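Local coordinates for protein methylmalonyl-CoA carboxyltransferase 12S subunit (Propionibacterium freudenreichii, PDB 1ON3) that transfers the carboxyl group of methylmalonyl-CoA to the biotin of the 1.3S subunit, releasing propanoyl-CoA, as the hexameric core of the transcarboxylase complex, at residues K288-R293 with N333-M338; L367-G372 with L407-G412; E435-G440 with A473-Y478. One frame throughout, in Å; residues are numbered along the deposited sequence.

Contact 1 of 3, residues K288-R293 with N333-M338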
loop_
_atom_site.group_PDB
_atom_site.type_symbol
_atom_site.label_atom_id
_atom_site.label_comp_id
_atom_site.label_asym_id
_atom_site.label_seq_id
_atom_site.Cartn_x
_atom_site.Cartn_y
_atom_site.Cartn_z
ATOM N N LYS E 288 19.360 -4.450 51.315
ATOM C CA LYS E 288 18.067 -3.983 51.805
ATOM C C LYS E 288 17.138 -3.758 50.619
ATOM O O LYS E 288 17.548 -3.183 49.613
ATOM C CB LYS E 288 18.216 -2.662 52.564
ATOM C CG LYS E 288 19.092 -2.710 53.806
ATOM C CD LYS E 288 18.530 -3.649 54.852
ATOM C CE LYS E 288 19.149 -3.373 56.221
ATOM N NZ LYS E 288 20.636 -3.298 56.164
ATOM N N GLY E 289 15.899 -4.218 50.742
ATOM C CA GLY E 289 14.931 -4.028 49.675
ATOM C C GLY E 289 14.148 -2.752 49.922
ATOM O O GLY E 289 14.536 -1.924 50.746
ATOM N N TYR E 290 13.039 -2.595 49.213
ATOM C CA TYR E 290 12.184 -1.420 49.337
ATOM C C TYR E 290 10.984 -1.682 48.443
ATOM O O TYR E 290 10.960 -2.687 47.745
ATOM C CB TYR E 290 12.922 -0.165 48.854
ATOM C CG TYR E 290 13.389 -0.225 47.413
ATOM C CD1 TYR E 290 12.642 0.359 46.383
ATOM C CD2 TYR E 290 14.582 -0.873 47.078
ATOM C CE1 TYR E 290 13.076 0.292 45.050
ATOM C CE2 TYR E 290 15.027 -0.938 45.759
ATOM C CZ TYR E 290 14.275 -0.358 44.750
ATOM O OH TYR E 290 14.744 -0.412 43.457
ATOM N N ASP E 291 9.994 -0.795 48.472
ATOM C CA ASP E 291 8.812 -0.951 47.625
ATOM C C ASP E 291 9.006 -0.031 46.435
ATOM O O ASP E 291 9.027 1.186 46.590
ATOM C CB ASP E 291 7.542 -0.546 48.361
ATOM C CG ASP E 291 6.283 -0.999 47.633
ATOM O OD1 ASP E 291 6.260 -0.937 46.384
ATOM O OD2 ASP E 291 5.312 -1.403 48.311
ATOM N N VAL E 292 9.146 -0.608 45.246
ATOM C CA VAL E 292 9.376 0.191 44.054
ATOM C C VAL E 292 8.219 1.130 43.702
ATOM O O VAL E 292 8.396 2.081 42.951
ATOM C CB VAL E 292 9.721 -0.725 42.845
ATOM C CG1 VAL E 292 8.482 -1.487 42.373
ATOM C CG2 VAL E 292 10.330 0.101 41.723
ATOM N N ARG E 293 7.034 0.880 44.250
ATOM C CA ARG E 293 5.906 1.750 43.955
ATOM C C ARG E 293 6.104 3.103 44.636
ATOM O O ARG E 293 5.451 4.076 44.282
ATOM C CB ARG E 293 4.591 1.092 44.385
ATOM C CG ARG E 293 4.228 -0.114 43.494
ATOM C CD ARG E 293 3.141 -0.974 44.120
ATOM N NE ARG E 293 3.588 -1.597 45.370
ATOM C CZ ARG E 293 2.976 -2.625 45.953
ATOM N NH1 ARG E 293 1.888 -3.156 45.399
ATOM N NH2 ARG E 293 3.440 -3.117 47.096
ATOM N N ASN E 333 10.820 -3.880 38.702
ATOM C CA ASN E 333 11.119 -5.006 39.584
ATOM C C ASN E 333 10.821 -4.596 41.025
ATOM O O ASN E 333 10.948 -3.421 41.383
ATOM C CB ASN E 333 12.580 -5.419 39.441
ATOM C CG ASN E 333 12.997 -5.564 37.991
ATOM O OD1 ASN E 333 13.726 -4.725 37.450
ATOM N ND2 ASN E 333 12.531 -6.629 37.351
ATOM N N GLN E 334 10.440 -5.566 41.852
ATOM C CA GLN E 334 10.094 -5.308 43.256
ATOM C C GLN E 334 11.124 -5.969 44.198
ATOM O O GLN E 334 10.947 -7.110 44.611
ATOM C CB GLN E 334 8.687 -5.866 43.529
ATOM C CG GLN E 334 8.137 -5.607 44.935
ATOM C CD GLN E 334 7.997 -4.131 45.239
ATOM O OE1 GLN E 334 8.989 -3.433 45.453
ATOM N NE2 GLN E 334 6.756 -3.642 45.247
ATOM N N PRO E 335 12.196 -5.239 44.565
ATOM C CA PRO E 335 13.244 -5.770 45.444
ATOM C C PRO E 335 12.765 -6.350 46.769
ATOM O O PRO E 335 13.423 -7.220 47.343
ATOM C CB PRO E 335 14.179 -4.567 45.625
ATOM C CG PRO E 335 14.026 -3.833 44.331
ATOM C CD PRO E 335 12.517 -3.853 44.179
ATOM N N SER E 336 11.623 -5.873 47.247
ATOM C CA SER E 336 11.073 -6.349 48.504
ATOM C C SER E 336 10.403 -7.722 48.429
ATOM O O SER E 336 9.946 -8.236 49.448
ATOM C CB SER E 336 10.088 -5.317 49.051
ATOM O OG SER E 336 9.200 -4.887 48.031
ATOM N N VAL E 337 10.336 -8.312 47.233
ATOM C CA VAL E 337 9.726 -9.636 47.071
ATOM C C VAL E 337 10.660 -10.535 46.259
ATOM O O VAL E 337 10.947 -10.254 45.096
ATOM C CB VAL E 337 8.354 -9.563 46.346
ATOM C CG1 VAL E 337 7.798 -10.956 46.146
ATOM C CG2 VAL E 337 7.377 -8.723 47.151
ATOM N N MET E 338 11.142 -11.605 46.888
ATOM C CA MET E 338 12.049 -12.539 46.242
ATOM C C MET E 338 13.266 -11.836 45.643
ATOM O O MET E 338 13.744 -12.223 44.574
ATOM C CB MET E 338 11.315 -13.305 45.143
ATOM C CG MET E 338 10.261 -14.280 45.650
ATOM S SD MET E 338 9.491 -15.170 44.281
ATOM C CE MET E 338 8.242 -14.009 43.855
#
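In the C-terminal crotonase-like half, the loop after strand 326-333 makes a type I beta turn, Gln334-Val337, that packs on residues 289-293, where Asp291 caps the start of helix 293-299. Gln334 joins the two loops through both ends of its amide; its chain bends at chi2 (62°), turning CD toward Val292 N and the acid. Gln334 OE1 accepts a nearly straight bond from Val292 N (2.8 Å), while Gln334 NE2 donates to Asp291 OD1 (3.0 Å) from above the carboxylate, the two planes standing 83° apart. This pairing fixes which end of the amide is which. OD1 also takes the capping bond from Arg293 N and one from Arg293 NE, and Arg293 NH2 binds Asp291 OD2 at 2.8 Å, a side-on grip of the carboxylate. An alanine in place of Asp291 would probably leave Gln334 NE2 and Arg293 N without these acceptors and free the guanidinium, still paired with Glu307, to shift. Further along the turn, Ser336 OG donates to Tyr290 O (2.8 Å) from above the carbonyl plane. The Tyr290 ring, whose OH reaches Asp369, takes Pro335 over one face, and Pro335 CG comes to 3.4 Å from Tyr290 CE2.

Contact 2 of 3, residues L367-G372 with L407-G412. With MCA (methylmalonyl-coenzyme A), chain L.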
loop_
_atom_site.group_PDB
_atom_site.type_symbol
_atom_site.label_atom_id
_atom_site.label_comp_id
_atom_site.label_asym_id
_atom_site.label_seq_id
_atom_site.Cartn_x
_atom_site.Cartn_y
_atom_site.Cartn_z
ATOM N N LEU E 367 11.578 0.473 35.333
ATOM C CA LEU E 367 12.359 0.870 36.510
ATOM C C LEU E 367 13.073 -0.432 36.883
ATOM O O LEU E 367 12.442 -1.407 37.297
ATOM C CB LEU E 367 11.452 1.346 37.643
ATOM C CG LEU E 367 10.589 2.562 37.303
ATOM C CD1 LEU E 367 9.766 2.938 38.545
ATOM C CD2 LEU E 367 11.460 3.732 36.835
ATOM N N VAL E 368 14.394 -0.438 36.722
ATOM C CA VAL E 368 15.186 -1.641 36.933
ATOM C C VAL E 368 16.031 -1.801 38.198
ATOM O O VAL E 368 16.820 -0.928 38.560
ATOM C CB VAL E 368 16.122 -1.866 35.711
ATOM C CG1 VAL E 368 16.864 -3.199 35.845
ATOM C CG2 VAL E 368 15.318 -1.839 34.415
ATOM N N ASP E 369 15.851 -2.949 38.844
ATOM C CA ASP E 369 16.606 -3.348 40.026
ATOM C C ASP E 369 16.381 -4.856 40.090
ATOM O O ASP E 369 15.584 -5.346 40.882
ATOM C CB ASP E 369 16.077 -2.678 41.294
ATOM C CG ASP E 369 17.034 -2.835 42.463
ATOM O OD1 ASP E 369 17.997 -3.625 42.322
ATOM O OD2 ASP E 369 16.832 -2.186 43.514
ATOM N N VAL E 370 17.084 -5.587 39.231
ATOM C CA VAL E 370 16.921 -7.036 39.129
ATOM C C VAL E 370 18.274 -7.753 39.182
ATOM O O VAL E 370 19.178 -7.469 38.395
ATOM C CB VAL E 370 16.138 -7.378 37.810
ATOM C CG1 VAL E 370 16.932 -6.914 36.578
ATOM C CG2 VAL E 370 15.821 -8.877 37.742
ATOM N N PRO E 371 18.424 -8.705 40.105
ATOM C CA PRO E 371 19.679 -9.455 40.267
ATOM C C PRO E 371 19.835 -10.690 39.388
ATOM O O PRO E 371 20.905 -11.305 39.358
ATOM C CB PRO E 371 19.651 -9.808 41.742
ATOM C CG PRO E 371 18.215 -10.184 41.922
ATOM C CD PRO E 371 17.446 -9.106 41.138
ATOM N N GLY E 372 18.765 -11.057 38.694
ATOM C CA GLY E 372 18.778 -12.213 37.809
ATOM C C GLY E 372 17.437 -12.923 37.879
ATOM O O GLY E 372 16.469 -12.376 38.430
ATOM N N LEU E 407 17.697 1.714 38.389
ATOM C CA LEU E 407 17.800 2.148 39.782
ATOM C C LEU E 407 18.972 1.522 40.512
ATOM O O LEU E 407 19.705 2.212 41.225
ATOM C CB LEU E 407 16.520 1.796 40.557
ATOM C CG LEU E 407 15.170 2.213 39.951
ATOM C CD1 LEU E 407 14.049 1.812 40.904
ATOM C CD2 LEU E 407 15.130 3.714 39.703
ATOM N N ARG E 408 19.150 0.215 40.356
ATOM C CA ARG E 408 20.238 -0.440 41.064
ATOM C C ARG E 408 20.758 -1.665 40.317
ATOM O O ARG E 408 21.418 -1.521 39.288
ATOM C CB ARG E 408 19.760 -0.796 42.482
ATOM C CG ARG E 408 20.867 -1.040 43.490
ATOM C CD ARG E 408 20.338 -0.925 44.933
ATOM N NE ARG E 408 19.254 -1.866 45.226
ATOM C CZ ARG E 408 18.798 -2.125 46.450
ATOM N NH1 ARG E 408 19.331 -1.505 47.502
ATOM N NH2 ARG E 408 17.830 -3.021 46.630
ATOM N N LYS E 409 20.470 -2.864 40.820
ATOM C CA LYS E 409 20.944 -4.083 40.170
ATOM C C LYS E 409 20.364 -4.234 38.759
ATOM O O LYS E 409 19.185 -3.958 38.529
ATOM C CB LYS E 409 20.550 -5.321 40.980
ATOM C CG LYS E 409 21.163 -5.436 42.363
ATOM C CD LYS E 409 22.680 -5.563 42.295
ATOM C CE LYS E 409 23.263 -5.956 43.659
ATOM N NZ LYS E 409 22.832 -5.036 44.752
ATOM N N ALA E 410 21.195 -4.686 37.825
ATOM C CA ALA E 410 20.769 -4.917 36.439
ATOM C C ALA E 410 21.736 -5.974 35.913
ATOM O O ALA E 410 22.656 -5.682 35.155
ATOM C CB ALA E 410 20.881 -3.633 35.638
ATOM N N TYR E 411 21.504 -7.215 36.322
ATOM C CA TYR E 411 22.394 -8.314 35.972
ATOM C C TYR E 411 21.999 -9.238 34.823
ATOM O O TYR E 411 20.865 -9.704 34.748
ATOM C CB TYR E 411 22.617 -9.187 37.207
ATOM C CG TYR E 411 23.446 -8.569 38.321
ATOM C CD1 TYR E 411 23.882 -7.244 38.257
ATOM C CD2 TYR E 411 23.812 -9.330 39.432
ATOM C CE1 TYR E 411 24.668 -6.693 39.277
ATOM C CE2 TYR E 411 24.592 -8.796 40.450
ATOM C CZ TYR E 411 25.020 -7.476 40.365
ATOM O OH TYR E 411 25.829 -6.964 41.353
ATOM N N GLY E 412 22.979 -9.525 33.968
ATOM C CA GLY E 412 22.807 -10.440 32.855
ATOM C C GLY E 412 21.522 -10.389 32.048
ATOM O O GLY E 412 21.023 -9.313 31.699
HETATM C C8 MCA L . 33.625 -20.958 30.285
HETATM N N9 MCA L . 34.885 -20.363 30.172
HETATM C C4 MCA L . 34.627 -19.009 30.149
HETATM C C5 MCA L . 33.222 -18.887 30.248
HETATM N N7 MCA L . 32.616 -20.127 30.333
HETATM N N3 MCA L . 35.540 -17.963 30.048
HETATM C C2 MCA L . 34.932 -16.728 30.052
HETATM N N1 MCA L . 33.587 -16.485 30.142
HETATM C C6 MCA L . 32.689 -17.546 30.243
HETATM N N6 MCA L . 31.387 -17.251 30.326
HETATM C "C1'" MCA L . 36.142 -20.880 30.093
HETATM C "C2'" MCA L . 36.451 -21.607 31.399
HETATM O "O2'" MCA L . 36.816 -20.701 32.401
HETATM C "C3'" MCA L . 37.501 -22.599 30.932
HETATM O "O3'" MCA L . 38.789 -21.986 30.964
HETATM C "C4'" MCA L . 37.037 -23.008 29.511
HETATM O "O4'" MCA L . 36.208 -21.867 29.065
HETATM C "C5'" MCA L . 36.110 -24.281 29.357
HETATM O "O5'" MCA L . 35.918 -24.713 30.459
HETATM P P1 MCA L . 35.963 -25.727 31.408
HETATM O O11 MCA L . 35.768 -25.329 32.702
HETATM O O12 MCA L . 37.189 -26.121 31.053
HETATM O O6 MCA L . 34.777 -26.840 31.210
HETATM P P2 MCA L . 33.780 -27.721 31.166
HETATM O O21 MCA L . 34.312 -28.240 32.337
HETATM O O22 MCA L . 33.499 -28.420 29.992
HETATM O O7 MCA L . 32.456 -26.902 31.604
HETATM C CPB MCA L . 32.089 -25.873 31.091
HETATM C CPA MCA L . 30.890 -25.006 31.443
HETATM C CP7 MCA L . 31.577 -24.218 32.584
HETATM C CP9 MCA L . 29.613 -25.831 31.721
HETATM C CP8 MCA L . 30.605 -24.122 30.213
HETATM O OP3 MCA L . 32.590 -23.595 32.246
HETATM C CP6 MCA L . 30.902 -23.202 33.328
HETATM O OP2 MCA L . 29.773 -23.502 33.847
HETATM N NP2 MCA L . 31.523 -21.862 33.514
HETATM C CP5 MCA L . 30.690 -20.780 33.105
HETATM C CP4 MCA L . 29.348 -20.301 33.103
HETATM C CP3 MCA L . 28.904 -18.934 33.329
HETATM O OP1 MCA L . 28.981 -18.741 34.666
HETATM N NP1 MCA L . 28.425 -17.809 32.499
HETATM C CP2 MCA L . 28.106 -16.635 33.270
HETATM C CP1 MCA L . 27.309 -15.778 32.377
HETATM P P3 MCA L . 40.420 -22.328 30.906
HETATM O O31 MCA L . 40.274 -23.018 32.236
HETATM O O32 MCA L . 41.162 -21.016 31.008
HETATM O O33 MCA L . 40.970 -23.278 29.863
HETATM S S MCA L . 26.797 -14.442 32.930
HETATM C CS1 MCA L . 26.185 -14.359 31.423
HETATM O OS1 MCA L . 26.208 -15.101 30.399
HETATM C CS2 MCA L . 24.820 -14.031 31.514
HETATM C CS3 MCA L . 24.444 -12.885 30.953
HETATM C CS4 MCA L . 23.521 -14.695 32.034
HETATM O OS4 MCA L . 23.485 -15.915 32.064
HETATM O OS5 MCA L . 22.575 -13.973 32.404
HETATM O O HOH W 1 18.238 -5.129 44.469
#
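Asp369 and Arg408 form a buried salt bridge where the chain turns a corner, between strand 364-370 of the seven-stranded sheet and the short strand 409-411. Arg408 NE meets Asp369 OD2 at 3.0 Å on its syn side, in a bent bond with the oxygen tilted out of the guanidinium plane; guanidinium and carboxylate are steeply turned (79°) against each other. A bend at chi3 (59°) brings NE round to OD2, and Arg408 CB also lies against both carboxylate oxygens. Tyr290 OH is hydrogen-bonded to OD2 as well. The other oxygen, Asp369 OD1, accepts Lys409 N (3.0 Å) from above the carboxylate plane, and a water donates to it at 2.6 Å while taking a weak bond from Arg408 NH2.

Backbone bonds set these groups in place. Val368 O takes two donors at the corner, Leu407 N (2.8 Å) and Arg408 N (3.2 Å). Beyond it the strands, splayed 71° apart, share a single parallel bridge, Val370 with Ala410, held by Val370 N to Lys409 O (2.7 Å) and Tyr411 N to Val370 O (3.1 Å); on that side Val368 CG1 touches Ala410 CB. In the next shell the carbonyls of Pro283 and Lys288 hold Arg408 NH1 and NH2.

The strand delivers Gly412 to the active site, where its CA lies 3.5 Å from CS3 of methylmalonyl-CoA. A side chain there would collide with the substrate carboxylate. Gly413 N and, from a second subunit, Gly181 N are hydrogen-bonded to the ligand, consistent with the backbone oxyanion holes of the crotonase superfamily. With an arginine, a hydroxyl, a peptide N-H and a water all bonded to it, the Asp369 carboxylate is probably kept ionised despite its burial, these bonds tying strand 364-370 to the corner at Arg408.

Contact 3 of 3, residues E435-G440 with A473-Y478. With MCA (methylmalonyl-coenzyme A), chain L.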
loop_
_atom_site.group_PDB
_atom_site.type_symbol
_atom_site.label_atom_id
_atom_site.label_comp_id
_atom_site.label_asym_id
_atom_site.label_seq_id
_atom_site.Cartn_x
_atom_site.Cartn_y
_atom_site.Cartn_z
ATOM N N GLU E 435 23.844 -0.673 38.732
ATOM C CA GLU E 435 24.873 -1.678 38.654
ATOM C C GLU E 435 24.601 -2.650 37.506
ATOM O O GLU E 435 24.248 -3.802 37.736
ATOM C CB GLU E 435 24.955 -2.419 39.985
ATOM C CG GLU E 435 26.210 -3.243 40.149
ATOM C CD GLU E 435 26.307 -3.882 41.521
ATOM O OE1 GLU E 435 27.357 -4.488 41.805
ATOM O OE2 GLU E 435 25.335 -3.781 42.307
ATOM N N ILE E 436 24.737 -2.155 36.277
ATOM C CA ILE E 436 24.553 -2.959 35.066
ATOM C C ILE E 436 25.789 -3.850 34.963
ATOM O O ILE E 436 26.908 -3.353 34.939
ATOM C CB ILE E 436 24.471 -2.054 33.826
ATOM C CG1 ILE E 436 23.218 -1.184 33.923
ATOM C CG2 ILE E 436 24.489 -2.901 32.546
ATOM C CD1 ILE E 436 23.228 0.005 33.024
ATOM N N ALA E 437 25.591 -5.162 34.908
ATOM C CA ALA E 437 26.723 -6.077 34.851
ATOM C C ALA E 437 26.356 -7.417 34.230
ATOM O O ALA E 437 25.211 -7.860 34.310
ATOM C CB ALA E 437 27.268 -6.302 36.265
ATOM N N VAL E 438 27.330 -8.066 33.605
ATOM C CA VAL E 438 27.060 -9.362 33.005
ATOM C C VAL E 438 26.768 -10.321 34.154
ATOM O O VAL E 438 25.960 -11.240 34.028
ATOM C CB VAL E 438 28.253 -9.847 32.146
ATOM C CG1 VAL E 438 29.452 -10.209 33.032
ATOM C CG2 VAL E 438 27.819 -11.017 31.293
ATOM N N MET E 439 27.422 -10.076 35.285
ATOM C CA MET E 439 27.231 -10.859 36.502
ATOM C C MET E 439 27.962 -10.138 37.636
ATOM O O MET E 439 28.753 -9.217 37.386
ATOM C CB MET E 439 27.758 -12.294 36.329
ATOM C CG MET E 439 29.264 -12.463 36.428
ATOM S SD MET E 439 29.766 -14.091 35.808
ATOM C CE MET E 439 29.278 -15.184 37.129
ATOM N N GLY E 440 27.683 -10.536 38.873
ATOM C CA GLY E 440 28.325 -9.900 40.019
ATOM C C GLY E 440 29.844 -9.962 39.979
ATOM O O GLY E 440 30.411 -10.974 39.584
ATOM N N ALA E 473 35.895 -1.659 36.797
ATOM C CA ALA E 473 36.120 -1.677 35.358
ATOM C C ALA E 473 34.833 -1.815 34.541
ATOM O O ALA E 473 34.754 -1.320 33.416
ATOM C CB ALA E 473 37.080 -2.807 35.000
ATOM N N PHE E 474 33.826 -2.469 35.111
ATOM C CA PHE E 474 32.576 -2.704 34.384
ATOM C C PHE E 474 31.268 -2.287 35.038
ATOM O O PHE E 474 30.401 -1.713 34.384
ATOM C CB PHE E 474 32.400 -4.197 34.079
ATOM C CG PHE E 474 33.380 -4.764 33.095
ATOM C CD1 PHE E 474 33.587 -4.160 31.858
ATOM C CD2 PHE E 474 34.054 -5.952 33.384
ATOM C CE1 PHE E 474 34.450 -4.732 30.917
ATOM C CE2 PHE E 474 34.916 -6.532 32.451
ATOM C CZ PHE E 474 35.113 -5.917 31.215
ATOM N N ASN E 475 31.131 -2.595 36.325
ATOM C CA ASN E 475 29.874 -2.397 37.032
ATOM C C ASN E 475 29.449 -1.065 37.636
ATOM O O ASN E 475 28.611 -1.032 38.529
ATOM C CB ASN E 475 29.745 -3.510 38.077
ATOM C CG ASN E 475 29.895 -4.904 37.459
ATOM O OD1 ASN E 475 30.023 -5.039 36.239
ATOM N ND2 ASN E 475 29.878 -5.938 38.296
ATOM N N THR E 476 29.994 0.038 37.142
ATOM C CA THR E 476 29.587 1.333 37.661
ATOM C C THR E 476 28.787 2.056 36.582
ATOM O O THR E 476 28.917 1.753 35.394
ATOM C CB THR E 476 30.785 2.208 38.021
ATOM O OG1 THR E 476 31.449 2.610 36.817
ATOM C CG2 THR E 476 31.764 1.441 38.916
ATOM N N PRO E 477 27.942 3.018 36.991
ATOM C CA PRO E 477 27.111 3.803 36.073
ATOM C C PRO E 477 27.978 4.493 35.022
ATOM O O PRO E 477 27.569 4.686 33.883
ATOM C CB PRO E 477 26.444 4.827 36.995
ATOM C CG PRO E 477 26.426 4.154 38.323
ATOM C CD PRO E 477 27.748 3.459 38.389
ATOM N N TYR E 478 29.187 4.871 35.425
ATOM C CA TYR E 478 30.090 5.565 34.522
ATOM C C TYR E 478 30.618 4.703 33.386
ATOM O O TYR E 478 30.868 5.204 32.293
ATOM C CB TYR E 478 31.236 6.180 35.319
ATOM C CG TYR E 478 30.739 7.194 36.321
ATOM C CD1 TYR E 478 30.452 6.828 37.641
ATOM C CD2 TYR E 478 30.491 8.509 35.934
ATOM C CE1 TYR E 478 29.926 7.755 38.552
ATOM C CE2 TYR E 478 29.963 9.442 36.833
ATOM C CZ TYR E 478 29.686 9.060 38.134
ATOM O OH TYR E 478 29.164 9.987 39.008
HETATM C C8 MCA L . 33.625 -20.958 30.285
HETATM N N9 MCA L . 34.885 -20.363 30.172
HETATM C C4 MCA L . 34.627 -19.009 30.149
HETATM C C5 MCA L . 33.222 -18.887 30.248
HETATM N N7 MCA L . 32.616 -20.127 30.333
HETATM N N3 MCA L . 35.540 -17.963 30.048
HETATM C C2 MCA L . 34.932 -16.728 30.052
HETATM N N1 MCA L . 33.587 -16.485 30.142
HETATM C C6 MCA L . 32.689 -17.546 30.243
HETATM N N6 MCA L . 31.387 -17.251 30.326
HETATM C "C1'" MCA L . 36.142 -20.880 30.093
HETATM C "C2'" MCA L . 36.451 -21.607 31.399
HETATM O "O2'" MCA L . 36.816 -20.701 32.401
HETATM C "C3'" MCA L . 37.501 -22.599 30.932
HETATM O "O3'" MCA L . 38.789 -21.986 30.964
HETATM C "C4'" MCA L . 37.037 -23.008 29.511
HETATM O "O4'" MCA L . 36.208 -21.867 29.065
HETATM C "C5'" MCA L . 36.110 -24.281 29.357
HETATM O "O5'" MCA L . 35.918 -24.713 30.459
HETATM P P1 MCA L . 35.963 -25.727 31.408
HETATM O O11 MCA L . 35.768 -25.329 32.702
HETATM O O12 MCA L . 37.189 -26.121 31.053
HETATM O O6 MCA L . 34.777 -26.840 31.210
HETATM P P2 MCA L . 33.780 -27.721 31.166
HETATM O O21 MCA L . 34.312 -28.240 32.337
HETATM O O22 MCA L . 33.499 -28.420 29.992
HETATM O O7 MCA L . 32.456 -26.902 31.604
HETATM C CPB MCA L . 32.089 -25.873 31.091
HETATM C CPA MCA L . 30.890 -25.006 31.443
HETATM C CP7 MCA L . 31.577 -24.218 32.584
HETATM C CP9 MCA L . 29.613 -25.831 31.721
HETATM C CP8 MCA L . 30.605 -24.122 30.213
HETATM O OP3 MCA L . 32.590 -23.595 32.246
HETATM C CP6 MCA L . 30.902 -23.202 33.328
HETATM O OP2 MCA L . 29.773 -23.502 33.847
HETATM N NP2 MCA L . 31.523 -21.862 33.514
HETATM C CP5 MCA L . 30.690 -20.780 33.105
HETATM C CP4 MCA L . 29.348 -20.301 33.103
HETATM C CP3 MCA L . 28.904 -18.934 33.329
HETATM O OP1 MCA L . 28.981 -18.741 34.666
HETATM N NP1 MCA L . 28.425 -17.809 32.499
HETATM C CP2 MCA L . 28.106 -16.635 33.270
HETATM C CP1 MCA L . 27.309 -15.778 32.377
HETATM P P3 MCA L . 40.420 -22.328 30.906
HETATM O O31 MCA L . 40.274 -23.018 32.236
HETATM O O32 MCA L . 41.162 -21.016 31.008
HETATM O O33 MCA L . 40.970 -23.278 29.863
HETATM S S MCA L . 26.797 -14.442 32.930
HETATM C CS1 MCA L . 26.185 -14.359 31.423
HETATM O OS1 MCA L . 26.208 -15.101 30.399
HETATM C CS2 MCA L . 24.820 -14.031 31.514
HETATM C CS3 MCA L . 24.444 -12.885 30.953
HETATM C CS4 MCA L . 23.521 -14.695 32.034
HETATM O OS4 MCA L . 23.485 -15.915 32.064
HETATM O OS5 MCA L . 22.575 -13.973 32.404
HETATM O O HOH W 2 29.035 -6.429 41.094
HETATM O O HOH W 3 27.667 -0.898 34.471
HETATM O O HOH W 4 29.954 -6.871 34.060
#
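Ala437 presses its methyl onto the flat amide of Asn475, and this is the tight spot of the contact: Ala437 CB lies 3.0 Å from Asn475 OD1 and 3.3 Å from ND2, above the amide plane and on its OD1-ND2 side. Asn475 CG stands anti to its own carbonyl carbon (chi1 -54°), which puts CG toward Ala437. Beside it the CG of Glu435 rests on Asn475 O. No direct hydrogen bond joins the two segments.

Strand 435-437 is the partner of 409-411 in a two-stranded parallel sheet, and Asn475 sits in the link between helices 459-474 and 477-482, the second with Thr476 at its N-cap, where Thr476 OG1 makes a weak bond to Val479 N. Around the amide the contact loosens into water-mediated bonds. One water donates to Glu435 OE1 (2.7 Å) and accepts from Asn475 ND2 (3.0 Å), joining side chains whose planes are 62° apart. Another donates to Asn475 OD1 (2.8 Å) and takes the N-H of Val438 (2.9 Å), so that each end of the amide has its own water. A third lies between the carbonyls of Ile436 and Phe474.

Past the strand the chain enters the substrate pocket, where Ile144 of a second subunit packs on Met439. Here Val438 O approaches the thioester S of methylmalonyl-CoA to 3.5 Å, and Val438 CG2 lies 3.7 Å from CS1.

Contact 2 is the most buried of the three and relies on strand pairing and an enclosed salt bridge; contacts 1 and 3 are partly buried, contact 1 joining two loops, contact 3 a strand and an interhelical link. Contact 1 uses direct side-chain bonds and capping, whereas contact 3 works through waters. The loop of contact 1 lies against the corner of contact 2, supplying outer partners to its acid and its arginine, and Pro335 packs on Asp369. Contacts 2 and 3 share the small sheet of strands 409-411 and 435-437, with Gly412 N close to Ala437 O, and both touch methylmalonyl-CoA. Contacts 1 and 3 do not meet, their nearest atoms being about 10 Å apart.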